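Long-range contacts in mevalonate 3-kinase (Thermoplasma acidophilum, PDB 4RKS), which catalyses the ATP-dependent phosphorylation of (R)-mevalonate at its 3-hydroxyl, a step of the alternative mevalonate pathway of the extreme acidophiles of the Thermoplasmatales: residues A[208-213]-A[264-269]; A[34-39]-A[251-256]. All coordinates share one frame; numbering follows the deposited sequence.

Interaction 1 of 2, residues A[208-213]-A[264-269]; sequences DVIHQN and VGVNVI. With MEV ((R)-mevalonate), chain C.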
ATOM      1  N   ASP A 208      -8.346  -2.180  10.708  1.00 34.60           N
ATOM      2  CA  ASP A 208      -9.170  -1.312  11.541  1.00 36.10           C
ATOM      3  C   ASP A 208      -8.889  -1.483  13.036  1.00 36.44           C
ATOM      4  O   ASP A 208      -8.954  -0.516  13.799  1.00 36.63           O
ATOM      5  CB  ASP A 208     -10.644  -1.552  11.242  1.00 47.44           C
ATOM      6  CG  ASP A 208     -11.109  -0.792  10.014  1.00 55.77           C
ATOM      7  OD1 ASP A 208     -10.461   0.229   9.668  1.00 50.84           O
ATOM      8  OD2 ASP A 208     -12.115  -1.212   9.403  1.00 59.58           O
ATOM      9  N   VAL A 209      -8.568  -2.707  13.441  1.00 31.79           N
ATOM     10  CA  VAL A 209      -8.153  -2.998  14.808  1.00 35.08           C
ATOM     11  C   VAL A 209      -6.808  -2.350  15.113  1.00 34.79           C
ATOM     12  O   VAL A 209      -6.590  -1.834  16.210  1.00 36.88           O
ATOM     13  CB  VAL A 209      -8.052  -4.512  15.056  1.00 38.79           C
ATOM     14  CG1 VAL A 209      -7.618  -4.795  16.484  1.00 40.16           C
ATOM     15  CG2 VAL A 209      -9.383  -5.183  14.749  1.00 41.30           C
ATOM     16  N   ILE A 210      -5.908  -2.376  14.129  1.00 38.88           N
ATOM     17  CA  ILE A 210      -4.601  -1.744  14.273  1.00 32.94           C
ATOM     18  C   ILE A 210      -4.775  -0.239  14.508  1.00 30.56           C
ATOM     19  O   ILE A 210      -4.313   0.299  15.514  1.00 26.77           O
ATOM     20  CB  ILE A 210      -3.704  -2.002  13.036  1.00 30.20           C
ATOM     21  CG1 ILE A 210      -3.344  -3.494  12.941  1.00 27.57           C
ATOM     22  CG2 ILE A 210      -2.445  -1.141  13.107  1.00 31.28           C
ATOM     23  CD1 ILE A 210      -2.625  -3.915  11.642  1.00 30.45           C
ATOM     24  N   HIS A 211      -5.455   0.433  13.585  1.00 27.46           N
ATOM     25  CA  HIS A 211      -5.758   1.855  13.727  1.00 27.01           C
ATOM     26  C   HIS A 211      -6.493   2.174  15.036  1.00 25.79           C
ATOM     27  O   HIS A 211      -6.139   3.113  15.753  1.00 27.30           O
ATOM     28  CB  HIS A 211      -6.588   2.336  12.528  1.00 25.07           C
ATOM     29  CG  HIS A 211      -5.835   2.337  11.237  1.00 26.74           C
ATOM     30  ND1 HIS A 211      -4.516   2.729  11.147  1.00 32.99           N
ATOM     31  CD2 HIS A 211      -6.208   1.980   9.985  1.00 32.88           C
ATOM     32  CE1 HIS A 211      -4.112   2.621   9.893  1.00 39.35           C
ATOM     33  NE2 HIS A 211      -5.120   2.168   9.168  1.00 33.67           N
ATOM     34  N   GLN A 212      -7.514   1.392  15.351  1.00 26.03           N
ATOM     35  CA  GLN A 212      -8.309   1.651  16.554  1.00 30.46           C
ATOM     36  C   GLN A 212      -7.480   1.505  17.841  1.00 28.22           C
ATOM     37  O   GLN A 212      -7.598   2.311  18.758  1.00 32.07           O
ATOM     38  CB  GLN A 212      -9.525   0.714  16.596  1.00 35.61           C
ATOM     39  CG  GLN A 212     -10.497   0.994  17.741  1.00 53.20           C
ATOM     40  CD  GLN A 212     -11.754   0.129  17.689  1.00 61.82           C
ATOM     41  OE1 GLN A 212     -11.812  -0.871  16.965  1.00 67.84           O
ATOM     42  NE2 GLN A 212     -12.768   0.516  18.459  1.00 58.17           N
ATOM     43  N   ASN A 213      -6.616   0.503  17.914  1.00 32.66           N
ATOM     44  CA  ASN A 213      -5.906   0.276  19.181  1.00 34.77           C
ATOM     45  C   ASN A 213      -4.605   1.064  19.350  1.00 36.56           C
ATOM     46  O   ASN A 213      -4.278   1.476  20.462  1.00 40.46           O
ATOM     47  CB  ASN A 213      -5.627  -1.210  19.359  1.00 34.75           C
ATOM     48  CG  ASN A 213      -6.866  -1.982  19.735  1.00 37.15           C
ATOM     49  OD1 ASN A 213      -7.081  -2.311  20.902  1.00 45.01           O
ATOM     50  ND2 ASN A 213      -7.705  -2.250  18.755  1.00 41.27           N
ATOM     51  N   VAL A 264      -0.567  -2.761  23.258  1.00 36.54           N
ATOM     52  CA  VAL A 264      -2.012  -2.517  23.230  1.00 42.89           C
ATOM     53  C   VAL A 264      -2.752  -3.807  22.816  1.00 40.73           C
ATOM     54  O   VAL A 264      -3.930  -3.793  22.455  1.00 45.69           O
ATOM     55  CB  VAL A 264      -2.365  -1.335  22.292  1.00 47.65           C
ATOM     56  CG1 VAL A 264      -3.797  -0.895  22.490  1.00 59.61           C
ATOM     57  CG2 VAL A 264      -1.478  -0.157  22.599  1.00 44.76           C
ATOM     58  N   GLY A 265      -2.045  -4.930  22.880  1.00 36.28           N
ATOM     59  CA  GLY A 265      -2.657  -6.234  22.692  1.00 35.22           C
ATOM     60  C   GLY A 265      -2.859  -6.647  21.251  1.00 44.23           C
ATOM     61  O   GLY A 265      -3.689  -7.505  20.960  1.00 46.19           O
ATOM     62  N   VAL A 266      -2.100  -6.035  20.346  1.00 46.69           N
ATOM     63  CA  VAL A 266      -2.120  -6.420  18.937  1.00 41.05           C
ATOM     64  C   VAL A 266      -0.790  -7.071  18.543  1.00 39.77           C
ATOM     65  O   VAL A 266       0.217  -6.380  18.381  1.00 37.92           O
ATOM     66  CB  VAL A 266      -2.395  -5.202  18.033  1.00 37.02           C
ATOM     67  CG1 VAL A 266      -2.366  -5.604  16.562  1.00 35.45           C
ATOM     68  CG2 VAL A 266      -3.729  -4.581  18.397  1.00 32.23           C
ATOM     69  N   ASN A 267      -0.784  -8.393  18.396  1.00 38.28           N
ATOM     70  CA  ASN A 267       0.459  -9.114  18.134  1.00 35.76           C
ATOM     71  C   ASN A 267       0.534  -9.654  16.720  1.00 39.70           C
ATOM     72  O   ASN A 267       0.020 -10.739  16.428  1.00 43.61           O
ATOM     73  CB  ASN A 267       0.638 -10.269  19.122  1.00 38.79           C
ATOM     74  CG  ASN A 267       2.017 -10.894  19.031  1.00 48.83           C
ATOM     75  OD1 ASN A 267       3.009 -10.201  18.793  1.00 46.22           O
ATOM     76  ND2 ASN A 267       2.085 -12.208  19.204  1.00 57.57           N
ATOM     77  N   VAL A 268       1.189  -8.896  15.844  1.00 34.71           N
ATOM     78  CA  VAL A 268       1.289  -9.254  14.444  1.00 32.12           C
ATOM     79  C   VAL A 268       2.404 -10.272  14.191  1.00 34.52           C
ATOM     80  O   VAL A 268       2.254 -11.154  13.351  1.00 27.85           O
ATOM     81  CB  VAL A 268       1.543  -8.010  13.571  1.00 31.83           C
ATOM     82  CG1 VAL A 268       1.690  -8.405  12.111  1.00 24.02           C
ATOM     83  CG2 VAL A 268       0.420  -7.004  13.744  1.00 30.12           C
ATOM     84  N   ILE A 269       3.524 -10.140  14.904  1.00 29.86           N
ATOM     85  CA  ILE A 269       4.650 -11.040  14.671  1.00 33.58           C
ATOM     86  C   ILE A 269       4.501 -12.276  15.552  1.00 36.10           C
ATOM     87  O   ILE A 269       4.793 -12.252  16.750  1.00 31.90           O
ATOM     88  CB  ILE A 269       6.004 -10.353  14.928  1.00 34.40           C
ATOM     89  CG1 ILE A 269       6.132  -9.107  14.051  1.00 33.10           C
ATOM     90  CG2 ILE A 269       7.146 -11.299  14.606  1.00 35.86           C
ATOM     91  CD1 ILE A 269       7.386  -8.294  14.307  1.00 36.64           C
TER
HETATM   92  C8  MEV C 401      -1.695   1.008   6.425  1.00 46.73           C
HETATM   93  O8  MEV C 401      -2.984   1.590   6.381  1.00 54.93           O
HETATM   94  C2  MEV C 401      -1.618   0.137   7.660  1.00 31.79           C
HETATM   95  C3  MEV C 401      -0.465  -0.848   7.748  1.00 31.76           C
HETATM   96  O7  MEV C 401      -0.315  -1.613   6.579  1.00 36.31           O
HETATM   97  C4  MEV C 401       0.845  -0.132   8.028  1.00 31.33           C
HETATM   98  C5  MEV C 401       1.516   0.416   6.781  1.00 28.97           C
HETATM   99  O3  MEV C 401       1.650  -0.290   5.736  1.00 27.62           O
HETATM  100  O4  MEV C 401       1.924   1.601   6.781  1.00 31.08           O
HETATM  101  C6  MEV C 401      -0.783  -1.784   8.893  1.00 31.12           C
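The backbone of 264-269 runs past one side of helix 207-214, nearest where the CA atoms of N213 and V264 lie 6.3 Å apart, and no hydrogen bond joins the two segments. At N213 the contact is tightest: CG1 of V264 meets N213 CB at 3.6 Å and also sits against the N213 carbonyl oxygen, while V266 CG2 touches the same CB from farther along the loop. With its CG beside the backbone N (chi1 -75°), N213 folds its amide back along the helix, and ND2 gives a hydrogen bond of 2.8 Å to V209 O, which also accepts from N213 N. With the amide gone, an alanine here would probably leave V209 O one donor short. One turn earlier in the helix, the two methyls of V266 divide their contacts, CG1 reaching I210 CG1 at 4.3 Å and CG2 lying near V209 CG1. I210 extends onward until CD1 comes within 3.9 Å of C6 of mevalonate, while the H211 ring, its NE2 hydrogen-bonded to E159, has O8 near its edge. The loop leaves helix 243-262 through a Schellman motif with G265 as its positive-phi C' residue, and the flanking V264 and V266 pack on a helix lining the mevalonate pocket of this GHMP kinase.

Interaction 2 of 2, residues A[34-39]-A[251-256]; sequences GVVLLG and QEDTEE. With MEV ((R)-mevalonate), chain C.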
ATOM      1  N   GLY A  34       4.280  -0.715   3.532  1.00 21.04           N
ATOM      2  CA  GLY A  34       4.723   0.407   4.346  1.00 19.77           C
ATOM      3  C   GLY A  34       6.222   0.386   4.649  1.00 20.54           C
ATOM      4  O   GLY A  34       6.802  -0.668   4.882  1.00 20.64           O
ATOM      5  N   VAL A  35       6.848   1.558   4.643  1.00 22.03           N
ATOM      6  CA  VAL A  35       8.267   1.711   4.991  1.00 19.43           C
ATOM      7  C   VAL A  35       8.427   2.520   6.290  1.00 21.06           C
ATOM      8  O   VAL A  35       9.254   2.194   7.155  1.00 25.51           O
ATOM      9  CB  VAL A  35       9.053   2.376   3.822  1.00 31.38           C
ATOM     10  CG1 VAL A  35      10.395   2.919   4.291  1.00 26.35           C
ATOM     11  CG2 VAL A  35       9.241   1.376   2.676  1.00 27.62           C
ATOM     12  N   VAL A  36       7.646   3.584   6.416  1.00 23.76           N
ATOM     13  CA  VAL A  36       7.370   4.192   7.727  1.00 20.08           C
ATOM     14  C   VAL A  36       5.899   3.910   7.956  1.00 20.00           C
ATOM     15  O   VAL A  36       5.042   4.348   7.175  1.00 19.59           O
ATOM     16  CB  VAL A  36       7.683   5.708   7.776  1.00 20.07           C
ATOM     17  CG1 VAL A  36       7.254   6.328   9.132  1.00 20.49           C
ATOM     18  CG2 VAL A  36       9.181   5.943   7.547  1.00 24.87           C
ATOM     19  N   LEU A  37       5.617   3.139   8.999  1.00 20.44           N
ATOM     20  CA  LEU A  37       4.362   2.418   9.102  1.00 24.16           C
ATOM     21  C   LEU A  37       3.258   3.268   9.692  1.00 33.55           C
ATOM     22  O   LEU A  37       3.452   3.897  10.730  1.00 20.91           O
ATOM     23  CB  LEU A  37       4.564   1.149   9.941  1.00 25.40           C
ATOM     24  CG  LEU A  37       5.567   0.171   9.328  1.00 27.64           C
ATOM     25  CD1 LEU A  37       5.858  -0.997  10.275  1.00 21.56           C
ATOM     26  CD2 LEU A  37       5.031  -0.316   7.999  1.00 28.18           C
ATOM     27  N   LEU A  38       2.091   3.258   9.045  1.00 20.21           N
ATOM     28  CA  LEU A  38       0.968   4.062   9.516  1.00 21.15           C
ATOM     29  C   LEU A  38       0.130   3.380  10.599  1.00 22.99           C
ATOM     30  O   LEU A  38      -0.274   2.229  10.462  1.00 24.71           O
ATOM     31  CB  LEU A  38       0.055   4.432   8.347  1.00 26.79           C
ATOM     32  CG  LEU A  38      -1.171   5.243   8.764  1.00 24.29           C
ATOM     33  CD1 LEU A  38      -0.731   6.623   9.231  1.00 24.60           C
ATOM     34  CD2 LEU A  38      -2.143   5.340   7.597  1.00 24.11           C
ATOM     35  N   GLY A  39      -0.133   4.114  11.674  1.00 27.23           N
ATOM     36  CA  GLY A  39      -1.096   3.690  12.663  1.00 21.78           C
ATOM     37  C   GLY A  39      -1.899   4.883  13.117  1.00 27.03           C
ATOM     38  O   GLY A  39      -1.347   5.822  13.707  1.00 28.45           O
ATOM     39  N   GLN A 251      13.311  -1.355   8.871  1.00 24.26           N
ATOM     40  CA  GLN A 251      13.343  -2.435   9.858  1.00 23.02           C
ATOM     41  C   GLN A 251      13.293  -1.878  11.284  1.00 23.59           C
ATOM     42  O   GLN A 251      12.612  -2.435  12.140  1.00 29.83           O
ATOM     43  CB  GLN A 251      14.591  -3.319   9.683  1.00 27.94           C
ATOM     44  CG  GLN A 251      14.731  -4.370  10.788  1.00 24.24           C
ATOM     45  CD  GLN A 251      15.826  -5.394  10.519  1.00 28.91           C
ATOM     46  OE1 GLN A 251      15.961  -5.908   9.408  1.00 24.34           O
ATOM     47  NE2 GLN A 251      16.599  -5.705  11.549  1.00 26.99           N
ATOM     48  N   GLU A 252      14.001  -0.783  11.538  1.00 30.73           N
ATOM     49  CA  GLU A 252      13.951  -0.146  12.859  1.00 33.28           C
ATOM     50  C   GLU A 252      12.562   0.423  13.138  1.00 36.15           C
ATOM     51  O   GLU A 252      12.053   0.303  14.248  1.00 24.39           O
ATOM     52  CB  GLU A 252      14.999   0.957  12.979  1.00 33.70           C
ATOM     53  CG  GLU A 252      16.421   0.446  12.866  1.00 56.07           C
ATOM     54  CD  GLU A 252      17.455   1.513  13.168  1.00 74.88           C
ATOM     55  OE1 GLU A 252      17.366   2.138  14.248  1.00 80.33           O
ATOM     56  OE2 GLU A 252      18.356   1.726  12.325  1.00 81.65           O
ATOM     57  N   ASP A 253      11.957   1.035  12.123  1.00 23.18           N
ATOM     58  CA  ASP A 253      10.582   1.517  12.231  1.00 25.70           C
ATOM     59  C   ASP A 253       9.620   0.370  12.517  1.00 25.75           C
ATOM     60  O   ASP A 253       8.737   0.490  13.360  1.00 26.96           O
ATOM     61  CB  ASP A 253      10.151   2.244  10.958  1.00 27.08           C
ATOM     62  CG  ASP A 253       8.916   3.115  11.174  1.00 30.50           C
ATOM     63  OD1 ASP A 253       9.081   4.229  11.718  1.00 32.00           O
ATOM     64  OD2 ASP A 253       7.793   2.687  10.811  1.00 28.11           O
ATOM     65  N   THR A 254       9.802  -0.739  11.803  1.00 25.94           N
ATOM     66  CA  THR A 254       8.989  -1.943  11.985  1.00 25.31           C
ATOM     67  C   THR A 254       9.045  -2.421  13.440  1.00 28.55           C
ATOM     68  O   THR A 254       8.022  -2.762  14.032  1.00 28.60           O
ATOM     69  CB  THR A 254       9.453  -3.089  11.042  1.00 25.13           C
ATOM     70  OG1 THR A 254       9.055  -2.801   9.697  1.00 29.91           O
ATOM     71  CG2 THR A 254       8.855  -4.418  11.449  1.00 29.97           C
ATOM     72  N   GLU A 255      10.236  -2.435  14.019  1.00 25.87           N
ATOM     73  CA  GLU A 255      10.403  -2.933  15.384  1.00 25.29           C
ATOM     74  C   GLU A 255       9.757  -2.007  16.435  1.00 31.26           C
ATOM     75  O   GLU A 255       9.115  -2.476  17.375  1.00 34.85           O
ATOM     76  CB  GLU A 255      11.899  -3.160  15.664  1.00 25.83           C
ATOM     77  CG  GLU A 255      12.469  -4.276  14.756  1.00 41.26           C
ATOM     78  CD  GLU A 255      13.990  -4.451  14.816  1.00 47.74           C
ATOM     79  OE1 GLU A 255      14.716  -3.481  15.121  1.00 46.89           O
ATOM     80  OE2 GLU A 255      14.460  -5.575  14.529  1.00 52.21           O
ATOM     81  N   GLU A 256       9.924  -0.701  16.275  1.00 28.76           N
ATOM     82  CA  GLU A 256       9.244   0.276  17.136  1.00 28.35           C
ATOM     83  C   GLU A 256       7.716   0.164  17.044  1.00 30.92           C
ATOM     84  O   GLU A 256       7.009   0.143  18.051  1.00 30.43           O
ATOM     85  CB  GLU A 256       9.677   1.689  16.758  1.00 28.08           C
ATOM     86  CG  GLU A 256       8.871   2.793  17.431  1.00 47.15           C
ATOM     87  CD  GLU A 256       9.300   4.175  16.978  1.00 60.03           C
ATOM     88  OE1 GLU A 256      10.419   4.309  16.438  1.00 69.68           O
ATOM     89  OE2 GLU A 256       8.521   5.129  17.160  1.00 62.96           O
TER
HETATM   90  C8  MEV C 401      -1.695   1.008   6.425  1.00 46.73           C
HETATM   91  O8  MEV C 401      -2.984   1.590   6.381  1.00 54.93           O
HETATM   92  C2  MEV C 401      -1.618   0.137   7.660  1.00 31.79           C
HETATM   93  C3  MEV C 401      -0.465  -0.848   7.748  1.00 31.76           C
HETATM   94  O7  MEV C 401      -0.315  -1.613   6.579  1.00 36.31           O
HETATM   95  C4  MEV C 401       0.845  -0.132   8.028  1.00 31.33           C
HETATM   96  C5  MEV C 401       1.516   0.416   6.781  1.00 28.97           C
HETATM   97  O3  MEV C 401       1.650  -0.290   5.736  1.00 27.62           O
HETATM   98  O4  MEV C 401       1.924   1.601   6.781  1.00 31.08           O
HETATM   99  C6  MEV C 401      -0.783  -1.784   8.893  1.00 31.12           C
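D253 OD2 accepts the backbone N-H of L37 at 2.9 Å in a nearly straight bond (167°), reached on the syn side of the carboxylate but 32° out of its plane. The other oxygen, OD1, is held by a salt bridge to R223 and a hydrogen bond from H230, so both ends of this buried carboxylate have partners, an arrangement likely to stabilise its negative charge. With CG anti to the backbone N (chi1 -163°), D253 reaches from its helix to the turning chain, where OD2 also lies 3.5 Å from V36 CA. V36 CG1 packs against OD1, its side chain crossing that of D253 at about a right angle. At this corner V35 and V36 both face A54 in a classic beta bulge, where the strand that brings G34 to the substrate pocket of the GHMP kinase fold ends. L37 slides past D253 in the opposite direction and divides its methyls: CD1 rests 3.7 Å from T254 CA, while CD2 is 3.8 Å from mevalonate C5. T254 turns OG1 back to A250 O in its own helix. One residue on, L38 N donates almost linearly to mevalonate O4 at 2.8 Å, its CB directed away from 251-256.

Interaction 2 uses helix 243-262 itself and interaction 1 the loop that follows it; both border the same mevalonate, but they differ in depth and chemistry. Interaction 2 is wholly buried and brings a segment of the N-terminal domain onto the body of that helix, with a carboxylate side chain hydrogen-bonded to a backbone N-H at its centre. Interaction 1 is only partly buried and joins two pieces of the C-terminal domain; without a cross-segment hydrogen bond, it rests on van der Waals packing of valine methyls on I210, V209 and the CB and backbone of N213. Their centres lie 14 Å apart, and they meet beside the ligand, where the H211 ring packs on L38 and G39 and its ND1 is hydrogen-bonded to G40 N.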